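Local coordinates for DNA-binding protein reb1 (Schizosaccharomyces pombe, PDB 5EYB) that binds specific DNA sites in the rRNA enhancer and promoter and upstream of many RNA polymerase II genes, and takes part in terminating transcription by RNA polymerase I, at residues Gln118-Tyr123 with Pro135-Met140; Gln128-Lys133 with Ala201-Asp206; Ile305-Ile310 with Phe325-Leu330; Lys312-Arg317 with Asp321-Gln326. All blocks are in the same frame, centred on the assembly; numbering follows the deposited sequence.

Contact 1: Gln118-Tyr123 with Pro135-Met140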
# COMPACT_ATOMS: atom_id res chain seq x y z
N GLN A 118 -25.19 24.06 20.63
CA GLN A 118 -24.13 24.41 21.58
C GLN A 118 -23.20 25.52 21.07
O GLN A 118 -22.33 25.98 21.80
CB GLN A 118 -23.31 23.17 21.94
CG GLN A 118 -24.13 22.04 22.54
CD GLN A 118 -23.30 21.16 23.45
OE1 GLN A 118 -22.17 21.49 23.79
NE2 GLN A 118 -23.87 20.03 23.85
N GLY A 119 -23.38 25.94 19.82
CA GLY A 119 -22.65 27.06 19.26
C GLY A 119 -21.14 26.89 19.23
O GLY A 119 -20.40 27.69 19.80
N TRP A 120 -20.69 25.84 18.56
CA TRP A 120 -19.26 25.60 18.41
C TRP A 120 -18.82 25.77 16.96
O TRP A 120 -19.62 25.69 16.04
CB TRP A 120 -18.89 24.19 18.89
CG TRP A 120 -18.98 24.00 20.38
CD1 TRP A 120 -19.39 24.92 21.30
CD2 TRP A 120 -18.64 22.81 21.11
NE1 TRP A 120 -19.33 24.37 22.56
CE2 TRP A 120 -18.88 23.08 22.47
CE3 TRP A 120 -18.17 21.55 20.74
CZ2 TRP A 120 -18.66 22.13 23.47
CZ3 TRP A 120 -17.95 20.61 21.73
CH2 TRP A 120 -18.19 20.91 23.08
N SER A 121 -17.53 26.04 16.78
CA SER A 121 -16.92 25.99 15.47
C SER A 121 -16.37 24.59 15.26
O SER A 121 -16.23 23.83 16.23
CB SER A 121 -15.80 27.03 15.34
OG SER A 121 -14.77 26.78 16.28
N GLU A 122 -16.07 24.23 14.02
CA GLU A 122 -15.55 22.90 13.74
C GLU A 122 -14.18 22.71 14.38
O GLU A 122 -13.79 21.60 14.73
CB GLU A 122 -15.47 22.65 12.23
CG GLU A 122 -15.10 21.21 11.86
CD GLU A 122 -15.24 20.92 10.38
OE1 GLU A 122 -16.31 21.24 9.81
OE2 GLU A 122 -14.29 20.37 9.79
N TYR A 123 -13.45 23.81 14.55
CA TYR A 123 -12.17 23.76 15.24
C TYR A 123 -12.38 23.41 16.71
O TYR A 123 -11.70 22.53 17.25
CB TYR A 123 -11.42 25.08 15.10
CG TYR A 123 -10.04 25.05 15.71
CD1 TYR A 123 -9.00 24.35 15.10
CD2 TYR A 123 -9.76 25.72 16.90
CE1 TYR A 123 -7.73 24.32 15.66
CE2 TYR A 123 -8.50 25.70 17.46
CZ TYR A 123 -7.49 24.99 16.83
OH TYR A 123 -6.23 24.96 17.39
N PRO A 135 -15.58 15.68 27.24
CA PRO A 135 -16.67 16.04 28.14
C PRO A 135 -17.92 15.19 27.92
O PRO A 135 -17.97 14.40 26.97
CB PRO A 135 -16.94 17.50 27.80
CG PRO A 135 -16.52 17.63 26.38
CD PRO A 135 -15.32 16.73 26.23
N LYS A 136 -18.93 15.38 28.77
CA LYS A 136 -20.16 14.60 28.69
C LYS A 136 -20.94 14.88 27.41
O LYS A 136 -21.63 13.99 26.89
CB LYS A 136 -21.04 14.90 29.91
N THR A 137 -20.84 16.10 26.89
CA THR A 137 -21.53 16.47 25.66
C THR A 137 -20.96 15.70 24.48
O THR A 137 -21.70 15.25 23.61
CB THR A 137 -21.42 17.98 25.38
OG1 THR A 137 -20.07 18.31 25.04
CG2 THR A 137 -21.85 18.78 26.59
N ILE A 138 -19.64 15.55 24.46
CA ILE A 138 -18.97 14.79 23.41
C ILE A 138 -19.27 13.30 23.57
O ILE A 138 -19.52 12.60 22.59
CB ILE A 138 -17.44 15.02 23.43
CG1 ILE A 138 -17.12 16.43 22.93
CG2 ILE A 138 -16.73 14.01 22.55
CD1 ILE A 138 -17.57 16.69 21.52
N ARG A 139 -19.26 12.84 24.82
CA ARG A 139 -19.56 11.45 25.13
C ARG A 139 -20.98 11.09 24.70
O ARG A 139 -21.26 9.96 24.29
CB ARG A 139 -19.38 11.18 26.63
N MET A 140 -21.88 12.07 24.79
CA MET A 140 -23.27 11.86 24.41
C MET A 140 -23.42 11.93 22.89
O MET A 140 -24.27 11.25 22.31
CB MET A 140 -24.17 12.90 25.09
CG MET A 140 -25.64 12.49 25.13
SD MET A 140 -25.90 10.95 26.02
CE MET A 140 -27.62 10.61 25.62

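Contact 2: Gln128-Lys133 with Ala201-Asp206. With nucleotides of chain B.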
# COMPACT_ATOMS: atom_id res chain seq x y z
N GLN A 128 -12.15 19.48 21.41
CA GLN A 128 -12.88 18.82 22.48
C GLN A 128 -12.86 17.30 22.31
O GLN A 128 -12.83 16.56 23.29
CB GLN A 128 -14.32 19.32 22.53
CG GLN A 128 -14.45 20.75 23.05
CD GLN A 128 -13.91 20.90 24.46
OE1 GLN A 128 -14.34 20.21 25.38
NE2 GLN A 128 -12.95 21.81 24.63
N ILE A 129 -12.86 16.84 21.06
CA ILE A 129 -12.72 15.42 20.78
C ILE A 129 -11.37 14.93 21.30
O ILE A 129 -11.28 13.87 21.92
CB ILE A 129 -12.84 15.11 19.27
CG1 ILE A 129 -14.25 15.38 18.76
CG2 ILE A 129 -12.46 13.68 18.98
CD1 ILE A 129 -15.27 14.38 19.22
N TRP A 130 -10.34 15.73 21.05
CA TRP A 130 -8.97 15.36 21.38
C TRP A 130 -8.47 15.95 22.70
O TRP A 130 -7.28 15.96 22.98
CB TRP A 130 -8.03 15.78 20.25
CG TRP A 130 -8.12 14.91 19.05
CD1 TRP A 130 -9.00 15.03 18.01
CD2 TRP A 130 -7.31 13.77 18.75
NE1 TRP A 130 -8.78 14.04 17.08
CE2 TRP A 130 -7.75 13.25 17.52
CE3 TRP A 130 -6.25 13.14 19.42
CZ2 TRP A 130 -7.16 12.13 16.93
CZ3 TRP A 130 -5.68 12.03 18.83
CH2 TRP A 130 -6.13 11.53 17.60
N ALA A 131 -9.39 16.45 23.53
CA ALA A 131 -9.02 17.09 24.79
C ALA A 131 -8.73 16.08 25.90
O ALA A 131 -9.28 16.19 26.99
CB ALA A 131 -10.11 18.05 25.23
N GLY A 132 -7.88 15.10 25.62
CA GLY A 132 -7.53 14.08 26.59
C GLY A 132 -8.74 13.26 27.03
O GLY A 132 -8.97 12.17 26.52
N LYS A 133 -9.50 13.80 27.98
CA LYS A 133 -10.75 13.18 28.41
C LYS A 133 -11.93 14.02 27.96
O LYS A 133 -12.19 15.09 28.50
CB LYS A 133 -10.77 13.00 29.93
CG LYS A 133 -9.61 12.19 30.49
CD LYS A 133 -9.58 10.77 29.95
CE LYS A 133 -8.37 10.01 30.48
NZ LYS A 133 -8.33 8.59 30.02
N ALA A 201 2.47 19.55 16.81
CA ALA A 201 1.18 19.88 16.19
C ALA A 201 0.84 18.86 15.11
O ALA A 201 0.39 19.20 14.02
CB ALA A 201 1.20 21.29 15.60
N ARG A 202 1.06 17.59 15.44
CA ARG A 202 0.86 16.51 14.50
C ARG A 202 -0.07 15.44 15.07
O ARG A 202 -0.08 15.19 16.27
CB ARG A 202 2.21 15.88 14.14
CG ARG A 202 3.08 16.73 13.24
CD ARG A 202 2.60 16.67 11.81
NE ARG A 202 3.65 17.00 10.86
CZ ARG A 202 3.57 16.78 9.55
NH1 ARG A 202 2.48 16.21 9.04
NH2 ARG A 202 4.57 17.11 8.75
N MET A 203 -0.86 14.82 14.21
CA MET A 203 -1.72 13.73 14.64
C MET A 203 -0.86 12.56 15.11
O MET A 203 -0.04 12.06 14.35
CB MET A 203 -2.65 13.29 13.51
CG MET A 203 -3.76 12.36 13.96
SD MET A 203 -4.63 11.63 12.57
CE MET A 203 -5.00 13.11 11.62
N PRO A 204 -1.04 12.15 16.37
CA PRO A 204 -0.24 11.10 17.01
C PRO A 204 0.01 9.88 16.12
O PRO A 204 1.14 9.38 16.10
CB PRO A 204 -1.09 10.72 18.22
CG PRO A 204 -1.76 12.00 18.59
CD PRO A 204 -2.04 12.71 17.29
N ASN A 205 -1.01 9.43 15.39
CA ASN A 205 -0.85 8.29 14.49
C ASN A 205 0.14 8.58 13.36
O ASN A 205 0.93 7.72 12.98
CB ASN A 205 -2.21 7.89 13.91
CG ASN A 205 -2.16 6.59 13.13
OD1 ASN A 205 -2.12 6.59 11.90
ND2 ASN A 205 -2.15 5.47 13.85
N ASP A 206 0.09 9.81 12.84
CA ASP A 206 1.03 10.24 11.79
C ASP A 206 2.47 10.23 12.30
O ASP A 206 3.40 9.94 11.55
CB ASP A 206 0.68 11.63 11.28
CG ASP A 206 -0.62 11.67 10.51
OD1 ASP A 206 -0.98 10.64 9.89
OD2 ASP A 206 -1.28 12.72 10.52
P DG B 8 -12.00 10.12 25.17
OP1 DG B 8 -11.86 11.43 25.85
OP2 DG B 8 -12.31 10.07 23.72
O5' DG B 8 -10.66 9.29 25.41
C5' DG B 8 -10.20 9.08 26.73
C4' DG B 8 -8.74 8.65 26.75
O4' DG B 8 -8.66 7.20 26.76
C3' DG B 8 -7.89 9.12 25.57
O3' DG B 8 -6.59 9.45 26.05
C2' DG B 8 -7.87 7.90 24.65
C1' DG B 8 -7.92 6.74 25.65
N9 DG B 8 -8.58 5.55 25.14
C8 DG B 8 -9.80 5.48 24.50
N7 DG B 8 -10.16 4.27 24.18
C5 DG B 8 -9.12 3.48 24.64
C6 DG B 8 -8.95 2.07 24.58
O6 DG B 8 -9.71 1.22 24.09
N1 DG B 8 -7.75 1.67 25.17
C2 DG B 8 -6.84 2.52 25.74
N2 DG B 8 -5.74 1.94 26.25
N3 DG B 8 -6.98 3.84 25.81
C4 DG B 8 -8.14 4.24 25.24

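Contact 3: Ile305-Ile310 with Phe325-Leu330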
# COMPACT_ATOMS: atom_id res chain seq x y z
N ILE A 305 25.68 -12.27 -10.89
CA ILE A 305 24.57 -12.83 -11.64
C ILE A 305 23.69 -11.76 -12.26
O ILE A 305 22.96 -11.07 -11.56
CB ILE A 305 23.69 -13.73 -10.76
CG1 ILE A 305 24.56 -14.75 -10.01
CG2 ILE A 305 22.65 -14.43 -11.61
CD1 ILE A 305 23.78 -15.61 -9.04
N HIS A 306 23.78 -11.62 -13.58
CA HIS A 306 22.90 -10.71 -14.31
C HIS A 306 21.59 -11.42 -14.66
O HIS A 306 21.55 -12.28 -15.54
CB HIS A 306 23.58 -10.20 -15.58
CG HIS A 306 24.65 -9.18 -15.31
ND1 HIS A 306 25.54 -8.76 -16.28
CD2 HIS A 306 24.97 -8.50 -14.19
CE1 HIS A 306 26.36 -7.86 -15.76
NE2 HIS A 306 26.04 -7.69 -14.49
N TRP A 307 20.53 -11.06 -13.95
CA TRP A 307 19.25 -11.76 -14.07
C TRP A 307 18.40 -11.29 -15.24
O TRP A 307 17.40 -11.93 -15.58
CB TRP A 307 18.44 -11.60 -12.77
CG TRP A 307 19.02 -12.36 -11.63
CD1 TRP A 307 19.83 -11.87 -10.65
CD2 TRP A 307 18.83 -13.75 -11.34
NE1 TRP A 307 20.16 -12.87 -9.77
CE2 TRP A 307 19.56 -14.03 -10.17
CE3 TRP A 307 18.12 -14.78 -11.96
CZ2 TRP A 307 19.60 -15.30 -9.61
CZ3 TRP A 307 18.16 -16.04 -11.40
CH2 TRP A 307 18.89 -16.29 -10.23
N GLU A 308 18.79 -10.18 -15.86
CA GLU A 308 18.04 -9.63 -16.98
C GLU A 308 17.88 -10.64 -18.12
O GLU A 308 16.80 -10.77 -18.69
CB GLU A 308 18.72 -8.36 -17.51
N ASN A 309 18.95 -11.37 -18.41
CA ASN A 309 18.94 -12.36 -19.49
C ASN A 309 18.25 -13.65 -19.08
O ASN A 309 17.66 -14.34 -19.90
CB ASN A 309 20.36 -12.65 -19.96
CG ASN A 309 21.08 -11.41 -20.45
OD1 ASN A 309 21.72 -10.70 -19.68
ND2 ASN A 309 20.99 -11.15 -21.75
N ILE A 310 18.34 -13.99 -17.79
CA ILE A 310 17.75 -15.22 -17.28
C ILE A 310 16.23 -15.13 -17.30
O ILE A 310 15.55 -16.07 -17.72
CB ILE A 310 18.22 -15.52 -15.84
CG1 ILE A 310 19.72 -15.25 -15.69
CG2 ILE A 310 17.88 -16.95 -15.46
CD1 ILE A 310 20.59 -16.15 -16.55
N PHE A 325 14.30 -17.03 -5.47
CA PHE A 325 13.82 -17.87 -4.38
C PHE A 325 14.30 -19.30 -4.56
O PHE A 325 14.76 -19.94 -3.61
CB PHE A 325 12.30 -17.83 -4.31
CG PHE A 325 11.73 -18.66 -3.19
CD1 PHE A 325 11.83 -18.24 -1.88
CD2 PHE A 325 11.08 -19.85 -3.47
CE1 PHE A 325 11.31 -19.00 -0.85
CE2 PHE A 325 10.55 -20.62 -2.44
CZ PHE A 325 10.66 -20.19 -1.13
N GLN A 326 14.22 -19.80 -5.79
CA GLN A 326 14.63 -21.16 -6.10
C GLN A 326 16.13 -21.34 -5.95
O GLN A 326 16.61 -22.37 -5.49
CB GLN A 326 14.18 -21.55 -7.51
CG GLN A 326 14.58 -22.97 -7.91
CD GLN A 326 13.88 -24.03 -7.07
OE1 GLN A 326 12.90 -23.76 -6.37
NE2 GLN A 326 14.39 -25.26 -7.13
N PHE A 327 16.88 -20.32 -6.36
CA PHE A 327 18.34 -20.35 -6.25
C PHE A 327 18.78 -20.39 -4.79
O PHE A 327 19.74 -21.08 -4.45
CB PHE A 327 18.95 -19.15 -6.97
CG PHE A 327 20.45 -19.14 -6.96
CD1 PHE A 327 21.17 -20.27 -7.30
CD2 PHE A 327 21.15 -17.98 -6.64
CE1 PHE A 327 22.55 -20.26 -7.30
CE2 PHE A 327 22.52 -17.97 -6.64
CZ PHE A 327 23.23 -19.11 -6.97
N ILE A 328 18.08 -19.64 -3.93
CA ILE A 328 18.38 -19.62 -2.50
C ILE A 328 18.25 -21.02 -1.90
O ILE A 328 19.14 -21.48 -1.19
CB ILE A 328 17.45 -18.65 -1.73
CG1 ILE A 328 17.61 -17.22 -2.24
CG2 ILE A 328 17.75 -18.71 -0.24
CD1 ILE A 328 18.98 -16.67 -2.03
N ASN A 329 17.14 -21.69 -2.22
CA ASN A 329 16.88 -23.02 -1.68
C ASN A 329 17.84 -24.06 -2.22
O ASN A 329 18.18 -25.03 -1.54
CB ASN A 329 15.44 -23.43 -1.96
CG ASN A 329 14.43 -22.54 -1.26
OD1 ASN A 329 14.76 -21.45 -0.81
ND2 ASN A 329 13.19 -23.01 -1.17
N LEU A 330 18.28 -23.87 -3.46
CA LEU A 330 19.24 -24.79 -4.07
C LEU A 330 20.61 -24.66 -3.41
O LEU A 330 21.27 -25.66 -3.15
CB LEU A 330 19.36 -24.53 -5.57
CG LEU A 330 18.19 -25.04 -6.42
CD1 LEU A 330 18.39 -24.68 -7.87
CD2 LEU A 330 18.02 -26.54 -6.25

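Contact 4: Lys312-Arg317 with Asp321-Gln326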
# COMPACT_ATOMS: atom_id res chain seq x y z
N LYS A 312 14.36 -13.21 -19.17
CA LYS A 312 13.91 -13.17 -20.55
C LYS A 312 13.82 -14.57 -21.16
O LYS A 312 12.87 -14.88 -21.87
CB LYS A 312 14.85 -12.30 -21.39
N GLU A 313 14.80 -15.40 -20.86
CA GLU A 313 14.84 -16.75 -21.41
C GLU A 313 13.77 -17.64 -20.77
O GLU A 313 13.31 -18.61 -21.38
CB GLU A 313 16.22 -17.37 -21.22
CG GLU A 313 16.45 -18.64 -22.01
CD GLU A 313 17.91 -19.04 -22.04
OE1 GLU A 313 18.77 -18.15 -21.92
OE2 GLU A 313 18.19 -20.25 -22.17
N ALA A 314 13.37 -17.29 -19.55
CA ALA A 314 12.28 -18.00 -18.88
C ALA A 314 10.95 -17.61 -19.52
O ALA A 314 10.12 -18.46 -19.82
CB ALA A 314 12.28 -17.69 -17.40
N ASN A 315 10.77 -16.30 -19.71
CA ASN A 315 9.62 -15.74 -20.41
C ASN A 315 8.26 -16.17 -19.87
O ASN A 315 7.53 -16.92 -20.52
CB ASN A 315 9.70 -16.08 -21.90
CG ASN A 315 8.81 -15.18 -22.75
OD1 ASN A 315 9.25 -14.15 -23.26
ND2 ASN A 315 7.55 -15.58 -22.90
N GLY A 316 7.92 -15.70 -18.67
CA GLY A 316 6.60 -15.90 -18.12
C GLY A 316 6.45 -17.08 -17.18
O GLY A 316 5.55 -17.08 -16.33
N ARG A 317 7.32 -18.08 -17.32
CA ARG A 317 7.22 -19.27 -16.48
C ARG A 317 7.58 -18.95 -15.04
O ARG A 317 6.96 -19.45 -14.10
CB ARG A 317 8.13 -20.38 -17.01
CG ARG A 317 7.83 -21.73 -16.38
CD ARG A 317 8.76 -22.83 -16.86
NE ARG A 317 8.37 -24.13 -16.32
CZ ARG A 317 9.08 -25.24 -16.46
NH1 ARG A 317 10.22 -25.24 -17.13
NH2 ARG A 317 8.63 -26.37 -15.93
N ASP A 321 11.95 -12.75 -8.90
CA ASP A 321 11.97 -13.12 -7.49
C ASP A 321 11.74 -14.61 -7.26
O ASP A 321 12.25 -15.18 -6.30
CB ASP A 321 10.94 -12.29 -6.72
CG ASP A 321 11.30 -10.82 -6.65
OD1 ASP A 321 12.49 -10.51 -6.46
OD2 ASP A 321 10.40 -9.97 -6.79
N GLN A 322 10.98 -15.25 -8.15
CA GLN A 322 10.73 -16.68 -8.05
C GLN A 322 11.97 -17.51 -8.36
O GLN A 322 12.23 -18.53 -7.71
CB GLN A 322 9.59 -17.09 -8.98
CG GLN A 322 8.21 -16.86 -8.39
CD GLN A 322 7.11 -17.16 -9.38
OE1 GLN A 322 7.30 -17.06 -10.59
NE2 GLN A 322 5.94 -17.53 -8.88
N MET A 323 12.74 -17.07 -9.34
CA MET A 323 13.98 -17.76 -9.69
C MET A 323 15.01 -17.55 -8.59
O MET A 323 15.76 -18.47 -8.24
CB MET A 323 14.52 -17.27 -11.03
CG MET A 323 13.46 -17.12 -12.10
SD MET A 323 14.13 -16.99 -13.76
CE MET A 323 14.69 -18.66 -13.99
N LEU A 324 15.05 -16.33 -8.05
CA LEU A 324 15.94 -16.02 -6.93
C LEU A 324 15.59 -16.88 -5.73
O LEU A 324 16.47 -17.40 -5.05
CB LEU A 324 15.85 -14.54 -6.55
CG LEU A 324 16.84 -13.58 -7.21
CD1 LEU A 324 16.62 -13.53 -8.70
CD2 LEU A 324 16.71 -12.19 -6.61
N PHE A 325 14.30 -17.03 -5.47
CA PHE A 325 13.82 -17.87 -4.38
C PHE A 325 14.30 -19.30 -4.56
O PHE A 325 14.76 -19.94 -3.61
CB PHE A 325 12.30 -17.83 -4.31
CG PHE A 325 11.73 -18.66 -3.19
CD1 PHE A 325 11.83 -18.24 -1.88
CD2 PHE A 325 11.08 -19.85 -3.47
CE1 PHE A 325 11.31 -19.00 -0.85
CE2 PHE A 325 10.55 -20.62 -2.44
CZ PHE A 325 10.66 -20.19 -1.13
N GLN A 326 14.22 -19.80 -5.79
CA GLN A 326 14.63 -21.16 -6.10
C GLN A 326 16.13 -21.34 -5.95
O GLN A 326 16.61 -22.37 -5.49
CB GLN A 326 14.18 -21.55 -7.51
CG GLN A 326 14.58 -22.97 -7.91
CD GLN A 326 13.88 -24.03 -7.07
OE1 GLN A 326 12.90 -23.76 -6.37
NE2 GLN A 326 14.39 -25.26 -7.13

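Contact 1: Gln118-Tyr123 with Pro135-Met140
The backbones of 118-123 and 135-140 come nearest at Q118 and T137, whose CA atoms lie 9.3 Å apart, so side chains alone close the gap. Both segments belong to a Myb-associated domain of the helix-turn-helix clan: the first is the loop leading into helix 122-129, the second the opening turn of helix 136-147. Q118 lays its amide against T137, with NE2 3.5 Å from T137 CB and 3.6 Å from T137 CG2. The same amide also reaches back to W120, where Q118 OE1 lies 3.5 Å above the plane of the indole, displaced toward the rim of the ring. W120 meets helix 136-147 with the far side of its six-membered ring. CH2 approaches T137 OG1 at 3.8 Å, while neighbouring CZ3 receives I138 CD1 at the ring edge, close to the indole plane. T137 presents two branches here: CG2, anti to its carbonyl carbon, faces the Q118 amide, and OG1 (chi1 69°) turns to the indole. With a glycine in place of T137, CB, OG1 and CG2 would all be gone, which would probably leave the Q118 amide free to turn and open a gap beside W120. I138 is the buried member, and its side chain also packs on F114, Q128 and I129, joining helices 101-116 and 122-129 to this corner. At the start of helix 122-129, S121 is the N-cap residue, its OG hydrogen-bonded to Q124 N. The apolar core of the contact narrows to one pair, W120 CZ3 against I138 CD1 at 3.9 Å.

Contact 2: Gln128-Lys133 with Ala201-Asp206
W130 reaches from the end of helix 122-129 to M203 and P204, linking a Myb-associated domain to the first Myb-type repeat at the start of helix 204-215, which lies in a predicted helix-turn-helix motif. The packed part is small and wholly buried. P204 sits just inside the helix, and its ring comes at the indole from the opposite direction, CG lying 3.9 Å and CD 4.0 Å from W130 CZ3. M203, the N-cap residue, adds a looser touch, its CG 4.4 Å from W130 CH2. The indole is set across its own CA-CB bond (chi2 87°), which carries the six-membered ring out toward the proline. Other residues fix its rotation: NE1 donates to the carbonyl O of R162, whose side chain makes a cation-pi contact with the ring, and F168 packs on it edge-to-face. W130 O in turn accepts from R198 NH2, a second tie between the two domains. Beyond W130 the chain leaves this core for the exposed side, where A131 and K133 lie. A131 is the centre of an inverse gamma turn, and G132, with positive phi, leads to K133 beside the DNA backbone. K133 bends at chi2 (-62°) and runs along the sugar of nucleotide DG8 of chain B, with CD 3.7 Å from C5' of that nucleotide. On the other segment N205, one residue past P204, packs on a cytosine base, consistent with helix 204-215 serving for recognition. The lysine ends with NZ 3.6 Å from O4' of DG8 of chain B.

Contact 3: Ile305-Ile310 with Phe325-Leu330
The backbone bond from L330 N to Q326 O, 3.0 Å long, spans the helical turn from which F327 points at I305 and W307. A companion bond joins N329 N to F325 O at 3.3 Å, while the Q326 side chain turns elsewhere and gives its NE2 to N287 OD1. F327 is the one residue of 325-330 that touches 305-310. Its CG stands anti to the backbone N (chi1 -177°), which sends the ring out toward I305 and W307. I305 approaches from the opposite direction with an extended chain (chi2 176°), and its terminal CD1 lies 3.6 Å from F327 CE2 and 4.1 Å from F327 CZ. The meeting is oblique with respect to the phenyl ring. W307 supplies the second touch: F327 CD2 lies at the edge of the indole, near its plane, 4.3 Å from W307 CZ2. I305 also serves its own segment, since CG2 sits 3.4 Å above the W307 ring plane, offset toward the rim, while CD1 of the same side chain goes to the phenylalanine. These apolar groups join the start of helix 307-314 and the loop before it to helix 320-333. Helix 284-299 packs with both, consistent with a Myb-like three-helix unit, and its I294 touches W307 and F327 alike. H306, between the two apolar residues, ties the loop back to the same helix through its backbone N, which donates to S297 OG.

Contact 4: Lys312-Arg317 with Asp321-Gln326
This is a small, mainly apolar contact, A314 against M323, between the end of helix 307-314 and the first turns of helix 320-333, across the short turn that joins them. The CA atoms of A314 and M323 are 9.3 Å apart, and the long methionine fills most of that distance. A314 CB points at the helix opposite, and M323 SD comes to it at 4.1 Å. The methionine leaves its backbone with CG beside N (chi1 -44°) and runs out with chi2 -164°, and these two torsions carry SD to the alanine; the bend at chi3 (71°) turns only the CE methyl aside. W289 of helix 284-299 packs on both residues, and W318 adds to the surround of M323. On the polar flank the approach is looser: R317 O and Q322 OE1 are both carbonyl oxygens and stay 4.3 Å apart. The Q322 amide is instead fixed by neighbours, OE1 accepting from T319 N in the turn and NE2 donating to K277 O, which fastens the turn to the residues that follow helix 265-275. Helix 307-314 ends where N315 takes a positive phi, and G316, also with positive phi, carries the chain round to R317. The extended R317 side chain runs away from the second helix to S280, whose OG accepts from NE. Two helices joined by a short turn and leaning on helix 284-299, with the bound DNA about 4 Å from the nearest atom, suggest a Myb-like helix-turn-helix unit.

In the fold
Following the chain, contact 1 closes the loop that holds helix 122-129, and contact 2 opens within that loop, at 128-133, before 135-140 arrives. The two therefore cross, and they meet directly where Q128 and I129 pack on W120, P135 and I138. Contact 2 then spans 67 residues, tying the Myb-associated domain to the first Myb-type repeat. On the opposite side of the chain's centre, with centres about 49 Å from contact 2 to contact 3, contact 4 opens within the loop of contact 3, and the two end on the same stretch, sharing F325 and Q326. Both join helix 307-314 to helix 320-333, and they touch through W307 and I310 packing on M323.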